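Local coordinates for protein trehalose monomycolate exporter MmpL3 (Mycobacterium tuberculosis, PDB 7NVH) that exports trehalose monomycolate, a mycolic acid carrier, across the mycobacterial inner membrane, probably driven by the proton gradient as in other RND-superfamily transporters, at residues 288-292 / 639-644; 644-649 / 666-670; 212-216 / 320-325. Residue numbers count along the deposited sequence, not the author numbering.

Contact 1: residues 288-292 / 639-644; sequences SAVLI and TDYEVF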
loop_
_atom_site.group_PDB
_atom_site.type_symbol
_atom_site.label_atom_id
_atom_site.label_comp_id
_atom_site.label_asym_id
_atom_site.label_seq_id
_atom_site.Cartn_x
_atom_site.Cartn_y
_atom_site.Cartn_z
ATOM N N SER A 288 -6.886 8.939 -18.248
ATOM C CA SER A 288 -6.660 7.821 -17.336
ATOM C C SER A 288 -5.873 8.262 -16.106
ATOM O O SER A 288 -6.180 7.857 -14.977
ATOM C CB SER A 288 -5.931 6.691 -18.060
ATOM O OG SER A 288 -6.720 6.169 -19.114
ATOM N N ALA A 289 -4.853 9.096 -16.308
ATOM C CA ALA A 289 -4.054 9.568 -15.183
ATOM C C ALA A 289 -4.878 10.435 -14.241
ATOM O O ALA A 289 -4.804 10.281 -13.015
ATOM C CB ALA A 289 -2.839 10.335 -15.689
ATOM N N VAL A 290 -5.665 11.363 -14.789
ATOM C CA VAL A 290 -6.478 12.198 -13.910
ATOM C C VAL A 290 -7.571 11.370 -13.250
ATOM O O VAL A 290 -8.021 11.698 -12.148
ATOM C CB VAL A 290 -7.055 13.413 -14.660
ATOM C CG1 VAL A 290 -5.944 14.183 -15.348
ATOM C CG2 VAL A 290 -8.113 12.986 -15.650
ATOM N N LEU A 291 -7.997 10.274 -13.880
ATOM C CA LEU A 291 -8.945 9.380 -13.228
ATOM C C LEU A 291 -8.311 8.680 -12.035
ATOM O O LEU A 291 -8.949 8.530 -10.988
ATOM C CB LEU A 291 -9.472 8.356 -14.222
ATOM C CG LEU A 291 -10.756 8.767 -14.930
ATOM C CD1 LEU A 291 -11.184 7.652 -15.832
ATOM C CD2 LEU A 291 -11.839 9.084 -13.923
ATOM N N ILE A 292 -7.061 8.236 -12.175
ATOM C CA ILE A 292 -6.365 7.672 -11.020
ATOM C C ILE A 292 -6.234 8.714 -9.923
ATOM O O ILE A 292 -6.442 8.423 -8.739
ATOM C CB ILE A 292 -4.985 7.121 -11.412
ATOM C CG1 ILE A 292 -5.122 5.790 -12.125
ATOM C CG2 ILE A 292 -4.143 6.923 -10.175
ATOM C CD1 ILE A 292 -3.794 5.161 -12.427
ATOM N N THR A 639 -11.061 1.652 -13.872
ATOM C CA THR A 639 -11.565 2.749 -14.689
ATOM C C THR A 639 -10.602 3.093 -15.817
ATOM O O THR A 639 -11.040 3.470 -16.906
ATOM C CB THR A 639 -11.830 3.984 -13.829
ATOM O OG1 THR A 639 -10.726 4.199 -12.944
ATOM C CG2 THR A 639 -13.099 3.802 -13.016
ATOM N N ASP A 640 -9.310 2.941 -15.605
ATOM C CA ASP A 640 -8.357 3.210 -16.692
ATOM C C ASP A 640 -8.639 2.212 -17.784
ATOM O O ASP A 640 -8.834 2.619 -18.891
ATOM C CB ASP A 640 -6.926 3.068 -16.234
ATOM C CG ASP A 640 -6.424 4.293 -15.512
ATOM O OD1 ASP A 640 -7.267 5.067 -15.041
ATOM O OD2 ASP A 640 -5.199 4.457 -15.436
ATOM N N TYR A 641 -8.693 0.948 -17.462
ATOM C CA TYR A 641 -8.877 -0.042 -18.518
ATOM C C TYR A 641 -10.207 0.160 -19.232
ATOM O O TYR A 641 -10.296 -0.024 -20.452
ATOM C CB TYR A 641 -8.752 -1.452 -17.952
ATOM C CG TYR A 641 -7.313 -1.896 -17.824
ATOM C CD1 TYR A 641 -6.381 -1.103 -17.172
ATOM C CD2 TYR A 641 -6.882 -3.091 -18.376
ATOM C CE1 TYR A 641 -5.066 -1.493 -17.060
ATOM C CE2 TYR A 641 -5.566 -3.492 -18.268
ATOM C CZ TYR A 641 -4.663 -2.687 -17.608
ATOM O OH TYR A 641 -3.349 -3.076 -17.496
ATOM N N GLU A 642 -11.245 0.565 -18.496
ATOM C CA GLU A 642 -12.504 0.914 -19.146
ATOM C C GLU A 642 -12.321 2.082 -20.106
ATOM O O GLU A 642 -12.886 2.083 -21.203
ATOM C CB GLU A 642 -13.573 1.242 -18.106
ATOM C CG GLU A 642 -13.915 0.093 -17.179
ATOM C CD GLU A 642 -14.742 -0.973 -17.861
ATOM O OE1 GLU A 642 -15.656 -0.616 -18.634
ATOM O OE2 GLU A 642 -14.477 -2.170 -17.625
ATOM N N VAL A 643 -11.542 3.089 -19.709
ATOM C CA VAL A 643 -11.292 4.224 -20.595
ATOM C C VAL A 643 -10.522 3.780 -21.828
ATOM O O VAL A 643 -10.845 4.176 -22.951
ATOM C CB VAL A 643 -10.556 5.345 -19.843
ATOM C CG1 VAL A 643 -10.127 6.431 -20.807
ATOM C CG2 VAL A 643 -11.466 5.934 -18.804
ATOM N N PHE A 644 -9.499 2.948 -21.642
ATOM C CA PHE A 644 -8.732 2.462 -22.783
ATOM C C PHE A 644 -9.625 1.709 -23.756
ATOM O O PHE A 644 -9.492 1.854 -24.976
ATOM C CB PHE A 644 -7.590 1.564 -22.310
ATOM C CG PHE A 644 -6.506 2.294 -21.578
ATOM C CD1 PHE A 644 -6.131 3.567 -21.958
ATOM C CD2 PHE A 644 -5.857 1.702 -20.510
ATOM C CE1 PHE A 644 -5.134 4.239 -21.285
ATOM C CE2 PHE A 644 -4.859 2.368 -19.833
ATOM C CZ PHE A 644 -4.497 3.639 -20.223
#
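Asp640 puts its carboxylate against the helix carrying residues 288-292. Its CA-to-CB bond runs sideways, but chi1 near -81° (m) and chi2 of 20° bring the carboxylate across the gap. Asp640 OD1 lies 3.0 Å from Ser288 O; since both atoms act as acceptors here, this is a close approach and not a hydrogen bond, and Ser288 O already receives Ile292 N at 3.0 Å within its own helix. The m,t conformer of Ile292 carries CD1 to 3.4 Å from Asp640 OD2, so a methyl group borders the acid. The two helices run nearly antiparallel at 158°, their axes 9.4 Å apart, and join the two MMPL repeats inside the transmembrane domain. Here Asp640 OD2 is hydrogen-bonded to Tyr252 OH and Tyr641 OH is hydrogen-bonded to Asp251, the paired Asp-Tyr arrangement believed to relay protons in MmpL3. Ser288 is small enough to let the CA atoms of Ser288 and Asp640 come within 5.0 Å. In rotamer m its OG hydrogen-bonds to Thr284 O of its own helix and still reaches Phe644 CE1 at 3.3 Å, approaching the ring obliquely, while the ring itself stacks on Phe255. An apolar patch adjoins the acid: Leu291, with chi1 at -92° between wells and chi2 t, brings CD1 to 3.4 Å from CG2 of Val643, a t rotamer, and to 4.2 Å from Thr639 CB.

Contact 2: residues 644-649 / 666-670; sequences FLVSRM and GTAAT
Build residues 644-649 as helix, with phi/psi near -65/-40 apart from Val646 at -86/-18. Gly666 is also helical (-60/-45); Thr667 takes -100/7, Ala668 -101/-28, Ala669 -77/-27 and Thr670 -109/5. The two parts form a helical hairpin, short helix 659-669 folding back against the end of helix 624-654, far from the periplasmic domains, probably at the cytoplasmic end of the bundle. The CA atoms of Leu645 and Thr667 lie 6.1 Å apart, those of Met649 and Gly666 only 3.9 Å. Phe644 lends mainly its backbone, O standing 4.1 Å from Thr670 OG1. Leu645 (t,p) directs CD1 to 3.3 Å from Thr667 OG1 and 3.8 Å from Thr670 CG2. Arg648, with chi1 to chi3 all m, folds over the hairpin: CB is 3.4 Å from Gly666 O, and Ala669 CB covers one guanidinium face, 3.6 Å from NH2. Met649 (m,t,t) has N 3.6 Å from Gly666 CA and CE 3.7 Å from Thr667 CB; a CB on Gly666 would clash, 2.2 Å from Met649 CG. No hydrogen bond crosses the pair, and Arg648 NH2 forms a salt bridge with Glu262, so the hairpin closes by shape while its arginine ties it to helix 248-265.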
loop_
_atom_site.group_PDB
_atom_site.type_symbol
_atom_site.label_atom_id
_atom_site.label_comp_id
_atom_site.label_asym_id
_atom_site.label_seq_id
_atom_site.Cartn_x
_atom_site.Cartn_y
_atom_site.Cartn_z
ATOM N N PHE A 644 -9.499 2.948 -21.642
ATOM C CA PHE A 644 -8.732 2.462 -22.783
ATOM C C PHE A 644 -9.625 1.709 -23.756
ATOM O O PHE A 644 -9.492 1.854 -24.976
ATOM C CB PHE A 644 -7.590 1.564 -22.310
ATOM C CG PHE A 644 -6.506 2.294 -21.578
ATOM C CD1 PHE A 644 -6.131 3.567 -21.958
ATOM C CD2 PHE A 644 -5.857 1.702 -20.510
ATOM C CE1 PHE A 644 -5.134 4.239 -21.285
ATOM C CE2 PHE A 644 -4.859 2.368 -19.833
ATOM C CZ PHE A 644 -4.497 3.639 -20.223
ATOM N N LEU A 645 -10.544 0.896 -23.233
ATOM C CA LEU A 645 -11.428 0.127 -24.100
ATOM C C LEU A 645 -12.439 1.021 -24.808
ATOM O O LEU A 645 -12.640 0.896 -26.021
ATOM C CB LEU A 645 -12.145 -0.948 -23.288
ATOM C CG LEU A 645 -13.073 -1.870 -24.072
ATOM C CD1 LEU A 645 -12.263 -2.735 -25.012
ATOM C CD2 LEU A 645 -13.894 -2.724 -23.127
ATOM N N VAL A 646 -13.082 1.931 -24.075
ATOM C CA VAL A 646 -14.220 2.668 -24.611
ATOM C C VAL A 646 -13.818 3.922 -25.383
ATOM O O VAL A 646 -14.624 4.437 -26.168
ATOM C CB VAL A 646 -15.200 3.016 -23.472
ATOM C CG1 VAL A 646 -16.469 3.658 -24.004
ATOM C CG2 VAL A 646 -15.559 1.765 -22.700
ATOM N N SER A 647 -12.595 4.423 -25.206
ATOM C CA SER A 647 -12.174 5.589 -25.971
ATOM C C SER A 647 -12.123 5.276 -27.458
ATOM O O SER A 647 -12.510 6.106 -28.288
ATOM C CB SER A 647 -10.816 6.078 -25.474
ATOM O OG SER A 647 -10.896 6.482 -24.119
ATOM N N ARG A 648 -11.657 4.079 -27.813
ATOM C CA ARG A 648 -11.651 3.676 -29.213
ATOM C C ARG A 648 -13.067 3.565 -29.761
ATOM O O ARG A 648 -13.329 3.951 -30.904
ATOM C CB ARG A 648 -10.904 2.355 -29.376
ATOM C CG ARG A 648 -9.422 2.444 -29.067
ATOM C CD ARG A 648 -8.781 3.616 -29.786
ATOM N NE ARG A 648 -8.596 3.355 -31.209
ATOM C CZ ARG A 648 -7.594 2.643 -31.713
ATOM N NH1 ARG A 648 -6.681 2.121 -30.909
ATOM N NH2 ARG A 648 -7.504 2.457 -33.021
ATOM N N MET A 649 -13.997 3.039 -28.960
ATOM C CA MET A 649 -15.384 2.947 -29.405
ATOM C C MET A 649 -15.986 4.328 -29.624
ATOM O O MET A 649 -16.694 4.554 -30.611
ATOM C CB MET A 649 -16.217 2.165 -28.390
ATOM C CG MET A 649 -15.527 0.956 -27.798
ATOM S SD MET A 649 -16.614 0.071 -26.668
ATOM C CE MET A 649 -15.822 -1.529 -26.611
ATOM N N GLY A 666 -13.961 -0.606 -31.788
ATOM C CA GLY A 666 -13.365 -0.137 -30.551
ATOM C C GLY A 666 -12.650 -1.228 -29.781
ATOM O O GLY A 666 -11.537 -1.024 -29.294
ATOM N N THR A 667 -13.270 -2.399 -29.661
ATOM C CA THR A 667 -12.669 -3.489 -28.904
ATOM C C THR A 667 -11.978 -4.524 -29.779
ATOM O O THR A 667 -11.545 -5.557 -29.262
ATOM C CB THR A 667 -13.714 -4.176 -28.021
ATOM O OG1 THR A 667 -13.063 -5.114 -27.156
ATOM C CG2 THR A 667 -14.713 -4.905 -28.859
ATOM N N ALA A 668 -11.863 -4.282 -31.083
ATOM C CA ALA A 668 -10.983 -5.086 -31.918
ATOM C C ALA A 668 -9.666 -4.396 -32.219
ATOM O O ALA A 668 -8.662 -5.078 -32.444
ATOM C CB ALA A 668 -11.677 -5.442 -33.236
ATOM N N ALA A 669 -9.644 -3.063 -32.231
ATOM C CA ALA A 669 -8.397 -2.344 -32.452
ATOM C C ALA A 669 -7.513 -2.336 -31.216
ATOM O O ALA A 669 -6.287 -2.245 -31.338
ATOM C CB ALA A 669 -8.691 -0.911 -32.892
ATOM N N THR A 670 -8.105 -2.429 -30.026
ATOM C CA THR A 670 -7.363 -2.324 -28.779
ATOM C C THR A 670 -7.240 -3.652 -28.046
ATOM O O THR A 670 -6.722 -3.677 -26.927
ATOM C CB THR A 670 -8.018 -1.298 -27.857
ATOM O OG1 THR A 670 -7.134 -1.001 -26.771
ATOM C CG2 THR A 670 -9.307 -1.855 -27.291
#

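Contact 3: residues 212-216 / 320-325; sequences VGGLC and LSAILS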
loop_
_atom_site.group_PDB
_atom_site.type_symbol
_atom_site.label_atom_id
_atom_site.label_comp_id
_atom_site.label_asym_id
_atom_site.label_seq_id
_atom_site.Cartn_x
_atom_site.Cartn_y
_atom_site.Cartn_z
ATOM N N VAL A 212 10.381 5.022 -20.610
ATOM C CA VAL A 212 9.399 5.881 -19.954
ATOM C C VAL A 212 9.133 5.399 -18.535
ATOM O O VAL A 212 9.036 6.203 -17.602
ATOM C CB VAL A 212 8.106 5.944 -20.785
ATOM C CG1 VAL A 212 7.023 6.689 -20.025
ATOM C CG2 VAL A 212 8.373 6.614 -22.120
ATOM N N GLY A 213 9.014 4.085 -18.346
ATOM C CA GLY A 213 8.804 3.560 -17.007
ATOM C C GLY A 213 9.967 3.841 -16.076
ATOM O O GLY A 213 9.771 4.210 -14.916
ATOM N N GLY A 214 11.194 3.669 -16.570
ATOM C CA GLY A 214 12.356 3.959 -15.747
ATOM C C GLY A 214 12.455 5.427 -15.381
ATOM O O GLY A 214 12.760 5.773 -14.237
ATOM N N LEU A 215 12.186 6.309 -16.345
ATOM C CA LEU A 215 12.176 7.737 -16.050
ATOM C C LEU A 215 11.090 8.075 -15.039
ATOM O O LEU A 215 11.292 8.917 -14.156
ATOM C CB LEU A 215 11.981 8.533 -17.338
ATOM C CG LEU A 215 13.191 8.639 -18.263
ATOM C CD1 LEU A 215 12.852 9.490 -19.473
ATOM C CD2 LEU A 215 14.385 9.209 -17.522
ATOM N N CYS A 216 9.929 7.430 -15.154
ATOM C CA CYS A 216 8.842 7.679 -14.214
ATOM C C CYS A 216 9.226 7.259 -12.805
ATOM O O CYS A 216 8.983 7.993 -11.843
ATOM C CB CYS A 216 7.580 6.948 -14.666
ATOM S SG CYS A 216 6.215 7.049 -13.493
ATOM N N LEU A 320 3.510 11.942 -13.253
ATOM C CA LEU A 320 4.773 11.920 -13.976
ATOM C C LEU A 320 4.720 10.956 -15.150
ATOM O O LEU A 320 5.270 11.246 -16.216
ATOM C CB LEU A 320 5.917 11.554 -13.041
ATOM C CG LEU A 320 7.263 11.894 -13.669
ATOM C CD1 LEU A 320 7.323 13.369 -14.021
ATOM C CD2 LEU A 320 8.371 11.527 -12.732
ATOM N N SER A 321 4.069 9.803 -14.979
ATOM C CA SER A 321 3.947 8.864 -16.086
ATOM C C SER A 321 3.161 9.473 -17.237
ATOM O O SER A 321 3.557 9.347 -18.401
ATOM C CB SER A 321 3.283 7.575 -15.609
ATOM O OG SER A 321 1.931 7.804 -15.254
ATOM N N ALA A 322 2.054 10.151 -16.934
ATOM C CA ALA A 322 1.276 10.789 -17.990
ATOM C C ALA A 322 2.059 11.907 -18.663
ATOM O O ALA A 322 2.050 12.024 -19.895
ATOM C CB ALA A 322 -0.032 11.333 -17.427
ATOM N N ILE A 323 2.731 12.747 -17.876
ATOM C CA ILE A 323 3.482 13.856 -18.453
ATOM C C ILE A 323 4.601 13.332 -19.339
ATOM O O ILE A 323 4.831 13.845 -20.438
ATOM C CB ILE A 323 4.009 14.780 -17.341
ATOM C CG1 ILE A 323 2.854 15.557 -16.714
ATOM C CG2 ILE A 323 5.015 15.757 -17.898
ATOM C CD1 ILE A 323 3.155 16.092 -15.336
ATOM N N LEU A 324 5.304 12.291 -18.885
ATOM C CA LEU A 324 6.310 11.650 -19.724
ATOM C C LEU A 324 5.693 11.120 -21.009
ATOM O O LEU A 324 6.188 11.403 -22.104
ATOM C CB LEU A 324 6.986 10.517 -18.955
ATOM C CG LEU A 324 8.045 10.873 -17.919
ATOM C CD1 LEU A 324 8.515 9.614 -17.243
ATOM C CD2 LEU A 324 9.210 11.556 -18.594
ATOM N N SER A 325 4.590 10.381 -20.894
ATOM C CA SER A 325 4.000 9.735 -22.058
ATOM C C SER A 325 3.496 10.743 -23.078
ATOM O O SER A 325 3.430 10.427 -24.269
ATOM C CB SER A 325 2.866 8.813 -21.617
ATOM O OG SER A 325 3.344 7.816 -20.735
#
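Leu324 lays its side chain over one turn of the opposing helix, covering the backbone between Val212 and Cys216. This is a helix-helix contact within the transmembrane bundle of the RND fold, between helix 203-227 and helix 305-336 of the N-terminal MMPL repeat; the axes approach to 9.3 Å and cross at 136°. With chi1 m and chi2 t the leucine is extended, and its CD1 methyl enters the hollow bordered by Val212, Leu215 and Cys216: it lies 3.5 Å from Val212 O, 3.6 Å from Leu215 CB, 3.3 Å from Cys216 N and 3.8 Å from Cys216 CB. Cys216 N and Val212 O are hydrogen-bonded to each other at 2.9 Å in their own helix, so a methyl can rest on them without stranding a polar group. Val212, a t rotamer, flanks the leucine at its base, CG1 being 4.0 Å from Leu324 CB and 3.9 Å from Ser325 OG. One turn back, Leu320 in its t,p conformer brings CD2 to 3.7 Å from Cys216 O. Ser321 suits the tighter side of the crossing because it is short and can turn its hydroxyl into its own helix, OG being hydrogen-bonded to Val318 O. Ser325 also turns its hydroxyl into the helix, its OG donating to Ser321 O at 2.8 Å. Both serines touch Tyr252 of helix 248-265, which places this interface beside the Asp-Tyr pairs. The small Ser321 brings its CA within 5.4 Å of that of Cys216, where Cys216 SG meets Ser321 CB at 3.7 Å.

Contacts 1 and 3 lie within the transmembrane bundle and contact 2 at its end, probably the cytoplasmic one. Contacts 1 and 2 follow one another on helix 624-654, sharing Phe644, with centres about 13 Å apart. The centre of contact 3 is about 16 Å from that of contact 1 and about 23 Å from that of contact 2. Contacts 1 and 3 alternate along the chain; contact 2 begins at Phe644, where contact 1 ends, and after contact 3 has closed. Contact 1, bridging the two MMPL repeats at the probable proton-relay site, is the middle one, joined to contact 2 through helix 624-654 and to contact 3 through Ala289 CB meeting Ala322 CB at 3.4 Å, on consecutive helices 270-297 and 305-336.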